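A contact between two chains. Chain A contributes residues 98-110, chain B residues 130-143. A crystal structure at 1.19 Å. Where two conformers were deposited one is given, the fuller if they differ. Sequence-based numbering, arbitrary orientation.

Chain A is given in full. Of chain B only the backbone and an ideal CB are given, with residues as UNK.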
# COMPACT_ATOMS: atom_id res chain seq x y z
N VAL A 98 10.31 -5.93 -8.84
CA VAL A 98 8.97 -5.91 -8.23
C VAL A 98 8.02 -5.02 -9.05
O VAL A 98 6.84 -5.34 -9.18
CB VAL A 98 9.00 -5.53 -6.74
CG1 VAL A 98 9.13 -4.03 -6.48
CG2 VAL A 98 7.77 -6.11 -6.04
N LEU A 99 8.57 -3.96 -9.65
CA LEU A 99 7.75 -3.11 -10.51
C LEU A 99 7.28 -3.91 -11.74
O LEU A 99 6.13 -3.79 -12.14
CB LEU A 99 8.48 -1.82 -10.88
CG LEU A 99 8.73 -0.86 -9.72
CD1 LEU A 99 9.71 0.24 -10.13
CD2 LEU A 99 7.44 -0.28 -9.19
N THR A 100 8.13 -4.76 -12.27
CA THR A 100 7.74 -5.65 -13.37
C THR A 100 6.62 -6.59 -12.91
O THR A 100 5.62 -6.80 -13.63
CB THR A 100 8.93 -6.42 -13.91
OG1 THR A 100 9.85 -5.47 -14.47
CG2 THR A 100 8.50 -7.48 -14.94
N GLU A 101 6.74 -7.17 -11.72
CA GLU A 101 5.69 -8.08 -11.21
C GLU A 101 4.36 -7.39 -11.01
O GLU A 101 3.30 -7.97 -11.23
CB GLU A 101 6.10 -8.77 -9.94
CG GLU A 101 7.28 -9.71 -10.04
CD GLU A 101 7.08 -10.75 -11.10
OE1 GLU A 101 6.08 -11.49 -10.99
OE2 GLU A 101 7.90 -10.86 -12.01
N LEU A 102 4.40 -6.13 -10.60
CA LEU A 102 3.19 -5.36 -10.35
C LEU A 102 2.46 -4.97 -11.62
O LEU A 102 1.23 -4.80 -11.60
CB LEU A 102 3.52 -4.08 -9.56
CG LEU A 102 3.79 -4.31 -8.07
CD1 LEU A 102 4.40 -3.08 -7.45
CD2 LEU A 102 2.51 -4.78 -7.36
N GLY A 103 3.19 -4.78 -12.71
CA GLY A 103 2.63 -4.27 -13.94
C GLY A 103 2.44 -2.75 -13.93
O GLY A 103 2.81 -2.04 -13.01
N ASP A 104 1.85 -2.22 -15.00
CA ASP A 104 1.81 -0.76 -15.21
C ASP A 104 0.62 -0.05 -14.56
O ASP A 104 0.05 0.86 -15.12
CB ASP A 104 1.91 -0.44 -16.70
CG ASP A 104 3.32 -0.65 -17.25
OD1 ASP A 104 4.31 -0.67 -16.47
OD2 ASP A 104 3.42 -0.73 -18.48
N LEU A 105 0.27 -0.47 -13.36
CA LEU A 105 -0.71 0.19 -12.47
C LEU A 105 -0.54 1.66 -12.43
O LEU A 105 0.61 2.15 -12.39
CB LEU A 105 -0.48 -0.24 -11.02
CG LEU A 105 -0.66 -1.71 -10.74
CD1 LEU A 105 -0.23 -2.08 -9.32
CD2 LEU A 105 -2.12 -2.16 -11.09
N TYR A 106 -1.61 2.40 -12.30
CA TYR A 106 -1.55 3.82 -12.19
C TYR A 106 -0.67 4.33 -11.05
O TYR A 106 0.18 5.21 -11.25
CB TYR A 106 -2.99 4.40 -12.09
CG TYR A 106 -3.01 5.90 -11.88
CD1 TYR A 106 -2.29 6.72 -12.74
CD2 TYR A 106 -3.71 6.49 -10.86
CE1 TYR A 106 -2.25 8.06 -12.55
CE2 TYR A 106 -3.70 7.87 -10.67
CZ TYR A 106 -2.92 8.66 -11.54
OH TYR A 106 -2.79 10.02 -11.38
N MSE A 107 -0.86 3.77 -9.86
CA MSE A 107 -0.17 4.25 -8.66
C MSE A 107 0.73 3.19 -8.06
O MSE A 107 0.26 2.09 -7.78
CB MSE A 107 -1.17 4.63 -7.57
CG MSE A 107 -2.11 5.73 -7.96
SE MSE A 107 -3.71 5.78 -6.80
CE MSE A 107 -2.85 6.05 -5.12
N VAL A 108 1.98 3.54 -7.80
CA VAL A 108 2.87 2.75 -6.95
C VAL A 108 3.47 3.72 -5.97
O VAL A 108 4.04 4.75 -6.38
CB VAL A 108 3.98 2.04 -7.72
CG1 VAL A 108 4.79 1.17 -6.76
CG2 VAL A 108 3.38 1.15 -8.86
N ASP A 109 3.38 3.40 -4.68
CA ASP A 109 3.80 4.32 -3.64
C ASP A 109 4.54 3.59 -2.53
O ASP A 109 4.30 2.41 -2.25
CB ASP A 109 2.58 5.04 -3.01
CG ASP A 109 1.82 5.92 -3.98
OD1 ASP A 109 1.20 5.39 -4.95
OD2 ASP A 109 1.80 7.14 -3.79
N LEU A 110 5.43 4.31 -1.84
CA LEU A 110 6.13 3.80 -0.67
C LEU A 110 6.53 4.96 0.21
O LEU A 110 6.55 6.10 -0.24
CB LEU A 110 7.34 2.92 -1.07
CG LEU A 110 8.45 3.64 -1.84
CD1 LEU A 110 9.51 4.27 -0.90
CD2 LEU A 110 9.10 2.66 -2.81
N UNK B 130 6.86 10.32 0.74
CA UNK B 130 6.21 9.34 -0.16
C UNK B 130 6.97 9.37 -1.47
O UNK B 130 7.03 10.41 -2.14
CB UNK B 130 4.73 9.65 -0.38
N UNK B 131 7.56 8.24 -1.85
CA UNK B 131 8.17 8.12 -3.16
C UNK B 131 7.16 7.38 -4.03
O UNK B 131 6.56 6.39 -3.60
CB UNK B 131 9.52 7.40 -3.10
N UNK B 132 6.93 7.87 -5.22
CA UNK B 132 5.84 7.37 -6.04
C UNK B 132 6.09 7.41 -7.52
O UNK B 132 6.92 8.16 -8.03
CB UNK B 132 4.57 8.17 -5.74
N UNK B 133 5.32 6.58 -8.21
CA UNK B 133 5.20 6.53 -9.66
C UNK B 133 3.73 6.75 -10.03
O UNK B 133 2.83 6.21 -9.36
CB UNK B 133 5.72 5.20 -10.21
N UNK B 134 3.49 7.46 -11.15
CA UNK B 134 2.18 7.61 -11.73
C UNK B 134 2.24 7.23 -13.19
O UNK B 134 2.93 7.89 -13.96
CB UNK B 134 1.66 9.04 -11.55
N UNK B 135 1.53 6.20 -13.58
CA UNK B 135 1.45 5.75 -14.94
C UNK B 135 0.16 6.26 -15.53
O UNK B 135 -0.89 5.59 -15.50
CB UNK B 135 1.54 4.23 -15.03
N UNK B 136 0.22 7.49 -16.01
CA UNK B 136 -0.97 8.22 -16.36
C UNK B 136 -1.74 7.56 -17.51
O UNK B 136 -2.95 7.74 -17.59
CB UNK B 136 -0.60 9.66 -16.73
N UNK B 137 -1.07 6.77 -18.36
CA UNK B 137 -1.79 6.06 -19.43
C UNK B 137 -2.85 5.13 -18.87
O UNK B 137 -3.84 4.85 -19.55
CB UNK B 137 -0.81 5.26 -20.29
N UNK B 138 -2.65 4.66 -17.63
CA UNK B 138 -3.56 3.71 -16.99
C UNK B 138 -4.33 4.27 -15.84
O UNK B 138 -4.84 3.54 -14.96
CB UNK B 138 -2.78 2.49 -16.50
N UNK B 139 -4.55 5.58 -15.86
CA UNK B 139 -5.33 6.25 -14.85
C UNK B 139 -6.76 5.73 -14.69
O UNK B 139 -7.32 5.83 -13.60
CB UNK B 139 -5.37 7.75 -15.17
N UNK B 140 -7.35 5.19 -15.75
CA UNK B 140 -8.71 4.67 -15.69
C UNK B 140 -8.77 3.22 -15.23
O UNK B 140 -9.87 2.65 -15.13
CB UNK B 140 -9.37 4.80 -17.06
N UNK B 141 -7.63 2.63 -14.91
CA UNK B 141 -7.55 1.27 -14.37
C UNK B 141 -7.18 0.25 -15.40
O UNK B 141 -7.50 0.39 -16.57
CB UNK B 141 -8.88 0.87 -13.73
N UNK B 142 -6.56 -0.83 -14.97
CA UNK B 142 -6.32 -1.98 -15.85
C UNK B 142 -7.63 -2.69 -16.14
O UNK B 142 -8.39 -3.05 -15.21
CB UNK B 142 -5.32 -2.95 -15.22
N UNK B 143 -7.94 -2.93 -17.42
CA UNK B 143 -9.25 -3.57 -17.73
C UNK B 143 -9.37 -4.98 -17.21
O UNK B 143 -8.35 -5.68 -17.02
CB UNK B 143 -9.48 -3.59 -19.24

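Strand 107-110 of chain A and strand 130-134 of chain B run antiparallel (168° between their directions). Side chains therefore alternate between two faces: that of Met A107 and Asp A109, and that of Val A108 and Leu A110.

Position 130 has its CB sideways, 4.0 Å from Leu A110 O. Many small or medium side chains would suit. It is Ala B130, whose CA makes a CA-H...O contact with Leu A110 O (3.3 Å).

At 131 the backbone pairs with Leu A110 in both directions, and the CB lies 3.8 Å from Leu A110 CD1; an apolar residue is favoured. The selenomethionine Met B131 rests its CB there, while its end leads away.

Position 132 has its CB 3.5 Å from both Val A108 O and Asp A109 OD2. A donor would find the carboxylate, but a side chain turned outward is also possible. Phe B132 (chi1 p) does the latter.

Position 133 is a hydrogen-bonded pair with Val A108: N to Val A108 O is 2.9 Å, and Val A108 N to O of 133 is 3.2 Å. Its CB shares a face with Val A108, and Leu A99 lies further along, so an aliphatic residue fits. Leu B133 places CD1 3.8 Å from Leu A99 CD2.

Position 134 shares its face with Met A107 and Asp A109. The carboxylate calls for a long basic side chain, Lys or Arg. Arg B134 forms a two-pronged salt bridge, NH1 to Asp A109 OD1 and NH2 to Asp A109 OD2, each 2.9 Å. Met A107 CB lies over one guanidinium face, and CD of Arg B134 packs on the Tyr A106 ring, 4.1 Å from its centroid.

At 135, N bonds Tyr A106 O (2.9 Å). The sideways CB is 3.5 Å from Leu A105 O, and the carbonyls of Gly A103 and Leu A105 invite a long donor. Arg B135 NH1 donates to Leu A105 O (2.9 Å) and Gly A103 O (3.1 Å); Val A108 CG2 and Asp A104 OD1 lie over opposite guanidinium faces.

Position 136 points away, leaving a wide choice. The ring of Tyr B136 nevertheless returns, its face meeting the edge of Tyr A106. Position 137 has no chain A atom near its CB; it is Asp B137.

Position 138 points toward chain A, its CB 3.5 Å from Asp A104 O. A short donor such as Asn, Ser or Thr is plausible; Asn B138 ND2 donates a hydrogen bond to Asp A104 O (2.9 Å).

At 139 the CB is 4.1 Å from Tyr A106 CD1, so a side chain with methylenes could cover the ring. Gln B139 sets CG 3.9 Å from the ring centroid, and NE2 donates weakly to Tyr A106 OH (3.1 Å).

Position 140 points away: Ala B140. Position 141, at 100/153, would jam a CB against the preceding carbonyl: Gly B141.

Position 142 points toward chain A near Leu A105, suiting a branched or long aliphatic. Ile B142 CG1 reaches 4.2 Å from Leu A105 CD2. Position 143 is out of reach: Pro B143.

Chain B (130-143) AMFLRRYDNQAGIP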
# COMPACT_ATOMS: atom_id res chain seq x y z
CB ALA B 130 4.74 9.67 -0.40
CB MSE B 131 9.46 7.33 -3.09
CG MSE B 131 10.46 7.85 -2.06
SE MSE B 131 10.93 9.74 -2.27
CE MSE B 131 11.50 9.72 -4.15
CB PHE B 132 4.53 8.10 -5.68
CG PHE B 132 4.48 9.51 -6.19
CD1 PHE B 132 5.01 10.55 -5.45
CD2 PHE B 132 3.94 9.82 -7.43
CE1 PHE B 132 5.02 11.86 -5.93
CE2 PHE B 132 3.91 11.11 -7.92
CZ PHE B 132 4.47 12.13 -7.17
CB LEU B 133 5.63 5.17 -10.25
CG LEU B 133 7.07 4.83 -10.01
CD1 LEU B 133 7.29 3.35 -10.36
CD2 LEU B 133 8.00 5.74 -10.78
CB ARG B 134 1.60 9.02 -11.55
CG ARG B 134 1.34 9.43 -10.14
CD ARG B 134 0.20 8.67 -9.45
NE ARG B 134 0.02 8.95 -8.02
CZ ARG B 134 0.46 8.20 -7.01
NH1 ARG B 134 1.23 7.18 -7.21
NH2 ARG B 134 0.17 8.54 -5.76
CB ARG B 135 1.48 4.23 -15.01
CG ARG B 135 2.85 3.57 -14.71
CD ARG B 135 3.36 3.77 -13.30
NE ARG B 135 4.51 2.90 -13.08
CZ ARG B 135 4.46 1.62 -12.76
NH1 ARG B 135 3.32 1.02 -12.50
NH2 ARG B 135 5.58 0.91 -12.72
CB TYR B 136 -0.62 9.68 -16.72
CG TYR B 136 -0.20 10.49 -15.53
CD1 TYR B 136 -1.13 10.95 -14.61
CD2 TYR B 136 1.14 10.80 -15.31
CE1 TYR B 136 -0.71 11.70 -13.48
CE2 TYR B 136 1.55 11.53 -14.21
CZ TYR B 136 0.63 11.99 -13.32
OH TYR B 136 1.02 12.71 -12.21
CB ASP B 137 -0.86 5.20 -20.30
CG ASP B 137 0.17 5.95 -21.10
OD1 ASP B 137 0.11 7.19 -21.18
OD2 ASP B 137 1.02 5.24 -21.68
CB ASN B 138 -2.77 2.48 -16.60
CG ASN B 138 -2.22 1.78 -17.83
OD1 ASN B 138 -2.87 1.75 -18.89
ND2 ASN B 138 -1.03 1.32 -17.73
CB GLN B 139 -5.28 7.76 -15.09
CG GLN B 139 -5.88 8.60 -13.96
CD GLN B 139 -5.71 10.08 -14.28
OE1 GLN B 139 -6.53 10.68 -14.93
NE2 GLN B 139 -4.56 10.68 -13.87
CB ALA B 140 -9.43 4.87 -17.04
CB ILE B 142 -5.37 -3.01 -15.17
CG1 ILE B 142 -4.06 -2.36 -14.78
CG2 ILE B 142 -5.18 -4.22 -16.06
CD1 ILE B 142 -3.38 -1.54 -15.89
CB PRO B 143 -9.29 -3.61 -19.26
CG PRO B 143 -8.32 -2.57 -19.70
CD PRO B 143 -7.27 -2.43 -18.63
O HOH W 1 4.85 -1.42 -11.55
O HOH W 2 -3.99 1.32 -13.47
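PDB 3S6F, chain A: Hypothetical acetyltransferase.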